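Local coordinates for aspartate semialdehyde dehydrogenase (PDB 4WOJ), which catalyses the NADPH-dependent reductive dephosphorylation of L-aspartyl-4-phosphate to L-aspartate-semialdehyde, an early step in the synthesis of lysine, methionine and threonine, at the interface of chains A and B. Residues are numbered along the deposited sequence; one frame, centred on the assembly and turned at random. Chains: chain A/B, Aspartate semialdehyde dehydrogenase.

Contacts 1 and 2 belong to one two-fold interface of the homodimer, with the centres of their C-alpha atoms about 15 Å apart. Contact 1 is polar and off the axis, so a twin exists with the chains exchanged; contact 2 straddles the axis and holds both copies of its main residues. A:Ile266, at the end of strand 263-266, serves both, and strand 343-351 of chain B supplies B:His345 to contact 1 and B:Phe347 to contact 2. The centre of contact 2 lies about 9 Å from the predicted proton acceptor B:His276, so dimer packing comes close to the catalytic centre.

Contact 1: the interface of chains A and B. Residues chain A 238-241, 244, 264-266; chain B 309, 333, 335-338, 345.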
# COMPACT_ATOMS: atom_id res chain seq x y z
N SER A 238 20.35 5.44 9.78
CA SER A 238 20.20 6.03 8.43
C SER A 238 18.82 6.67 8.18
O SER A 238 18.67 7.50 7.28
CB SER A 238 20.49 4.97 7.34
OG SER A 238 19.47 3.97 7.27
N GLY A 239 17.81 6.27 8.97
CA GLY A 239 16.42 6.71 8.78
C GLY A 239 15.50 5.56 8.38
O GLY A 239 14.27 5.63 8.54
N GLN A 240 16.11 4.50 7.87
CA GLN A 240 15.38 3.28 7.46
C GLN A 240 14.94 2.45 8.67
O GLN A 240 15.46 2.61 9.77
CB GLN A 240 16.30 2.40 6.62
CG GLN A 240 16.81 3.05 5.36
CD GLN A 240 17.93 2.26 4.74
OE1 GLN A 240 19.01 2.14 5.32
NE2 GLN A 240 17.69 1.72 3.54
N THR A 241 13.95 1.59 8.46
CA THR A 241 13.73 0.52 9.41
C THR A 241 14.72 -0.58 9.03
O THR A 241 15.36 -0.52 7.96
CB THR A 241 12.28 -0.03 9.39
OG1 THR A 241 11.98 -0.62 8.13
CG2 THR A 241 11.31 1.07 9.65
N GLU A 244 13.88 -2.33 5.79
CA GLU A 244 14.23 -1.57 4.58
C GLU A 244 15.72 -1.63 4.23
O GLU A 244 16.08 -1.76 3.06
CB GLU A 244 13.79 -0.10 4.76
CG GLU A 244 12.26 0.05 4.92
CD GLU A 244 11.82 1.34 5.54
OE1 GLU A 244 12.63 2.13 6.05
OE2 GLU A 244 10.62 1.58 5.54
N ASP A 264 16.05 0.79 -2.35
CA ASP A 264 15.51 1.64 -1.30
C ASP A 264 14.01 1.74 -1.48
O ASP A 264 13.46 1.25 -2.46
CB ASP A 264 16.18 3.00 -1.31
CG ASP A 264 16.38 3.60 0.12
OD1 ASP A 264 15.52 3.32 1.03
OD2 ASP A 264 17.40 4.35 0.31
N GLY A 265 13.36 2.34 -0.50
CA GLY A 265 11.92 2.62 -0.52
C GLY A 265 11.37 2.51 0.91
O GLY A 265 12.12 2.68 1.89
N ILE A 266 10.09 2.19 1.01
CA ILE A 266 9.45 2.07 2.27
C ILE A 266 8.65 0.77 2.40
O ILE A 266 8.01 0.33 1.44
CB ILE A 266 8.50 3.23 2.48
CG1 ILE A 266 8.17 3.30 3.97
CG2 ILE A 266 7.29 3.05 1.58
CD1 ILE A 266 7.03 4.22 4.32
N ASN B 309 10.72 10.52 12.63
CA ASN B 309 11.00 9.22 12.06
C ASN B 309 11.41 8.23 13.11
O ASN B 309 12.56 7.83 13.18
CB ASN B 309 12.09 9.36 11.00
CG ASN B 309 12.21 8.14 10.11
OD1 ASN B 309 11.33 7.28 10.06
ND2 ASN B 309 13.29 8.07 9.41
N ARG B 333 8.68 9.50 7.89
CA ARG B 333 9.61 8.56 7.36
C ARG B 333 10.54 9.31 6.38
O ARG B 333 11.02 8.75 5.42
CB ARG B 333 8.90 7.38 6.70
CG ARG B 333 7.96 6.59 7.62
CD ARG B 333 8.65 5.92 8.80
NE ARG B 333 10.01 5.49 8.47
CZ ARG B 333 10.35 4.37 7.83
NH1 ARG B 333 9.45 3.50 7.41
NH2 ARG B 333 11.65 4.11 7.61
N LYS B 335 13.58 10.51 4.86
CA LYS B 335 14.93 10.03 4.92
C LYS B 335 15.61 10.19 3.58
O LYS B 335 14.97 10.34 2.54
CB LYS B 335 14.93 8.58 5.35
CG LYS B 335 14.32 7.65 4.35
CD LYS B 335 14.36 6.21 4.82
CE LYS B 335 14.20 5.25 3.64
NZ LYS B 335 13.39 4.05 4.00
N SER B 336 16.92 10.18 3.63
CA SER B 336 17.75 10.21 2.43
C SER B 336 17.73 8.82 1.84
O SER B 336 17.31 7.87 2.46
CB SER B 336 19.17 10.58 2.79
OG SER B 336 19.65 9.61 3.69
N SER B 337 18.19 8.73 0.62
CA SER B 337 18.02 7.56 -0.22
C SER B 337 19.40 7.06 -0.71
O SER B 337 20.29 7.83 -0.92
CB SER B 337 17.19 7.96 -1.45
OG SER B 337 16.89 6.84 -2.28
N LEU B 338 19.49 5.75 -0.87
CA LEU B 338 20.61 5.06 -1.44
C LEU B 338 20.66 5.14 -2.96
O LEU B 338 21.62 4.75 -3.58
CB LEU B 338 20.49 3.58 -1.08
CG LEU B 338 20.65 3.27 0.39
CD1 LEU B 338 20.36 1.78 0.65
CD2 LEU B 338 22.03 3.67 0.88
N HIS B 345 13.16 10.00 0.39
CA HIS B 345 11.89 9.27 0.58
C HIS B 345 11.12 9.84 1.74
O HIS B 345 11.70 10.34 2.70
CB HIS B 345 12.17 7.82 0.93
CG HIS B 345 13.10 7.14 -0.01
ND1 HIS B 345 12.69 6.58 -1.21
CD2 HIS B 345 14.44 6.91 0.06
CE1 HIS B 345 13.72 6.04 -1.82
NE2 HIS B 345 14.79 6.21 -1.06
O HOH W 1 18.20 10.07 6.43
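An ion-pair cluster joins the two subunits of the homodimer here, with B:Arg333 and B:Lys335 converging on A:Glu244. B:Arg333 and A:Glu244 meet tip to tip, guanidinium and carboxylate planes 9° apart. B:Arg333 NH2 gives to A:Glu244 OE1 at 2.7 Å and B:Arg333 NH1 to A:Glu244 OE2 at 2.9 Å, both on syn lone pairs, an end-on bidentate salt bridge. The arginine chain bends at chi2 and chi3, and B:Arg333 NE bonds B:Asn309 OD1 at 2.7 Å, which helps fix the rotation of the guanidinium. The carbonyl A:Gly239 O takes B:Asn309 ND2 at 2.8 Å and B:Arg333 NH2, each on a lone pair in the carbonyl plane. A:Thr241 N, of a poorly ordered residue, reaches A:Glu244 OE1 from above the carboxylate plane.

B:Lys335 starts with CG wedged between its backbone N and carbonyl carbon, the most hindered staggered position (chi1 67°), runs extended and bends at chi4. B:Lys335 NZ ends 2.8 Å from A:Gly265 O, beside a weaker bond to A:Glu244 OE1; the surrounding acidic groups would favour a charged amine. A:Asp264 OD2 accepts from the backbone B:Leu338 N at 2.8 Å, on its anti lone pair, while its carboxylate crosses the B:His345 ring obliquely, planes 44° apart.

The A:Ser238 side is looser: A:Ser238 and A:Gln240, like A:Thr241, are poorly ordered, and a water 2.7 Å from A:Ser238 O relays to B:Ser336 N and OG. In the fold, the patch joins the loop before helix 242-255, the start of that helix and strand 263-266 of chain A to strands 329-336 and 343-351 of chain B and the loop that follows the first of them, with B:Asn309 from another loop.

Contact 2: the interface of chains A and B. Residues chain A 165-167, 228, 266, 268, 270, 347; chain B 165-167, 228, 266, 268, 270, 277, 347.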
# COMPACT_ATOMS: atom_id res chain seq x y z
N SER A 165 8.05 0.05 -2.94
CA SER A 165 7.07 0.41 -1.92
C SER A 165 6.23 -0.82 -1.64
O SER A 165 5.54 -1.32 -2.52
CB SER A 165 6.17 1.58 -2.37
OG SER A 165 6.91 2.76 -2.64
N THR A 166 6.31 -1.35 -0.45
CA THR A 166 5.68 -2.64 -0.20
C THR A 166 4.36 -2.45 0.52
O THR A 166 4.10 -1.40 1.14
CB THR A 166 6.55 -3.58 0.64
OG1 THR A 166 6.48 -3.19 2.01
CG2 THR A 166 8.01 -3.51 0.15
N TYR A 167 3.55 -3.47 0.36
CA TYR A 167 2.22 -3.57 0.89
C TYR A 167 2.28 -4.97 1.49
O TYR A 167 1.96 -5.97 0.82
CB TYR A 167 1.18 -3.55 -0.24
CG TYR A 167 1.11 -2.30 -1.14
CD1 TYR A 167 2.15 -1.95 -1.99
CD2 TYR A 167 -0.03 -1.51 -1.14
CE1 TYR A 167 2.07 -0.81 -2.80
CE2 TYR A 167 -0.12 -0.38 -1.93
CZ TYR A 167 0.93 -0.02 -2.77
OH TYR A 167 0.78 1.14 -3.56
N LEU A 228 -3.12 1.14 7.90
CA LEU A 228 -1.82 0.91 7.29
C LEU A 228 -0.80 1.18 8.35
O LEU A 228 -0.95 2.15 9.06
CB LEU A 228 -1.58 1.98 6.18
CG LEU A 228 -1.85 1.62 4.74
CD1 LEU A 228 -3.28 1.13 4.59
CD2 LEU A 228 -1.62 2.81 3.81
N ILE A 266 10.09 2.19 1.01
CA ILE A 266 9.45 2.07 2.27
C ILE A 266 8.65 0.77 2.40
O ILE A 266 8.01 0.33 1.44
CB ILE A 266 8.50 3.23 2.48
CG1 ILE A 266 8.17 3.30 3.97
CG2 ILE A 266 7.29 3.05 1.58
CD1 ILE A 266 7.03 4.22 4.32
N VAL A 268 5.66 -1.20 4.33
CA VAL A 268 4.40 -0.82 4.93
C VAL A 268 3.61 -2.07 5.18
O VAL A 268 3.45 -2.91 4.28
CB VAL A 268 3.57 0.11 4.02
CG1 VAL A 268 2.34 0.64 4.75
CG2 VAL A 268 4.41 1.29 3.51
N VAL A 270 0.15 -3.80 5.67
CA VAL A 270 -1.27 -3.61 5.27
C VAL A 270 -2.12 -4.81 5.74
O VAL A 270 -1.58 -5.83 6.13
CB VAL A 270 -1.42 -3.44 3.73
CG1 VAL A 270 -0.68 -2.21 3.25
CG2 VAL A 270 -0.97 -4.71 2.99
N PHE A 347 4.28 -3.83 -10.84
CA PHE A 347 3.69 -4.20 -9.52
C PHE A 347 3.72 -5.72 -9.45
O PHE A 347 3.28 -6.37 -10.38
CB PHE A 347 2.23 -3.74 -9.41
CG PHE A 347 1.62 -3.82 -8.01
CD1 PHE A 347 1.84 -2.81 -7.08
CD2 PHE A 347 0.80 -4.86 -7.63
CE1 PHE A 347 1.25 -2.86 -5.81
CE2 PHE A 347 0.18 -4.90 -6.36
CZ PHE A 347 0.40 -3.89 -5.46
N SER B 165 3.66 5.89 -4.91
CA SER B 165 2.91 4.62 -4.80
C SER B 165 1.80 4.85 -3.77
O SER B 165 2.08 5.14 -2.64
CB SER B 165 3.81 3.48 -4.33
OG SER B 165 4.91 3.24 -5.21
N THR B 166 0.55 4.73 -4.17
CA THR B 166 -0.53 5.11 -3.33
C THR B 166 -1.22 3.89 -2.75
O THR B 166 -1.08 2.77 -3.23
CB THR B 166 -1.59 5.93 -4.04
OG1 THR B 166 -2.43 5.07 -4.80
CG2 THR B 166 -0.95 6.99 -4.94
N TYR B 167 -1.88 4.17 -1.65
CA TYR B 167 -2.54 3.20 -0.81
C TYR B 167 -3.83 3.92 -0.56
O TYR B 167 -3.95 4.67 0.38
CB TYR B 167 -1.80 3.01 0.50
CG TYR B 167 -0.33 2.48 0.46
CD1 TYR B 167 0.72 3.23 -0.05
CD2 TYR B 167 -0.03 1.25 1.01
CE1 TYR B 167 2.04 2.73 -0.06
CE2 TYR B 167 1.27 0.74 1.02
CZ TYR B 167 2.30 1.49 0.48
OH TYR B 167 3.56 0.92 0.50
N LEU B 228 -5.95 -6.08 -2.00
CA LEU B 228 -5.63 -4.77 -2.58
C LEU B 228 -5.79 -4.82 -4.11
O LEU B 228 -5.71 -5.87 -4.70
CB LEU B 228 -4.25 -4.27 -2.14
CG LEU B 228 -3.05 -5.12 -2.45
CD1 LEU B 228 -2.65 -5.03 -3.92
CD2 LEU B 228 -1.89 -4.65 -1.58
N ILE B 266 2.36 4.08 -9.27
CA ILE B 266 1.18 3.29 -9.34
C ILE B 266 0.14 3.66 -8.28
O ILE B 266 0.48 3.92 -7.12
CB ILE B 266 1.54 1.83 -9.18
CG1 ILE B 266 0.37 0.96 -9.68
CG2 ILE B 266 1.89 1.56 -7.70
CD1 ILE B 266 0.49 -0.49 -9.31
N VAL B 268 -3.08 2.29 -6.10
CA VAL B 268 -3.55 1.02 -5.56
C VAL B 268 -4.67 1.26 -4.55
O VAL B 268 -4.55 2.10 -3.66
CB VAL B 268 -2.44 0.25 -4.85
CG1 VAL B 268 -2.89 -1.17 -4.49
CG2 VAL B 268 -1.15 0.18 -5.71
N VAL B 270 -6.74 0.11 -1.44
CA VAL B 270 -6.51 -0.70 -0.21
C VAL B 270 -7.72 -0.60 0.72
O VAL B 270 -8.56 0.27 0.49
CB VAL B 270 -5.24 -0.29 0.58
CG1 VAL B 270 -3.99 -0.46 -0.28
CG2 VAL B 270 -5.37 1.13 1.12
N SER B 277 -2.98 7.25 1.59
CA SER B 277 -1.61 7.25 1.96
C SER B 277 -0.74 7.15 0.70
O SER B 277 -1.17 6.69 -0.35
CB SER B 277 -1.27 6.15 2.94
OG SER B 277 -2.20 6.08 3.98
N PHE B 347 6.75 9.34 3.49
CA PHE B 347 5.42 8.72 3.45
C PHE B 347 4.43 9.72 4.00
O PHE B 347 4.67 10.28 5.04
CB PHE B 347 5.37 7.46 4.32
CG PHE B 347 4.16 6.58 4.11
CD1 PHE B 347 4.12 5.67 3.08
CD2 PHE B 347 3.07 6.61 5.00
CE1 PHE B 347 3.02 4.85 2.91
CE2 PHE B 347 1.98 5.80 4.84
CZ PHE B 347 1.94 4.91 3.78
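Strand 161-167 of each subunit approaches the two-fold axis in extended geometry and ends at A:Tyr167 and B:Tyr167 with a lowered psi. This is the centre of the dimer interface of an aspartate-semialdehyde dehydrogenase, formed by its dimerisation domain. Both tyrosines place CG anti to the carbonyl carbon, so that their rings overlap face to face across the axis from opposite directions. The ring centroids of A:Tyr167 and B:Tyr167 are 4.0 Å apart and their planes 18° from parallel; the overlap is offset, each CE2 over the rim of the other ring.

Each hydroxyl lies over the face of the partner's ring and donates to a backbone carbonyl of the other chain: A:Tyr167 OH lies 2.5 Å from B:Thr166 O, and B:Tyr167 OH is equally close to A:Thr166 O. The acceptors sit at the ring edges, whereas the hydroxyls lie above the carbonyl planes, not on lone pairs. The reciprocal pair gives each phenol a carbonyl acceptor and should resist rotation of the rings. Within chain A, A:Val268 N gives to A:Thr166 OG1 at 3.2 Å, as in chain B, which would hold the valine beside the partner's phenol. Tip to tip with the tyrosine, B:Val268 CG2 packs near A:Tyr167 CZ.

Both leucines cover the partner's tyrosine CB, but by different torsions. A:Leu228 (chi1 -98°) sets CD2 3.3 Å from B:Tyr167 CB, and the same methyl meets B:Ser277. In B:Leu228 CG is squeezed between backbone N and carbonyl carbon (chi1 59°), with B:Leu228 CD2 3.5 Å from A:Tyr167 CB. B:Leu228 CD1 packs 3.6 Å from A:Phe347 CZ. Farther out, the A:Ile266 tip crosses B:Phe347 at about a right angle, A:Ile266 CD1 to B:Phe347 CD1 at 3.5 Å, and the two-fold-related pair, A:Phe347 and B:Ile266, is alike. The serine hydroxyls face each other in a weak hydrogen bond, A:Ser165 OG to B:Ser165 OG 3.3 Å.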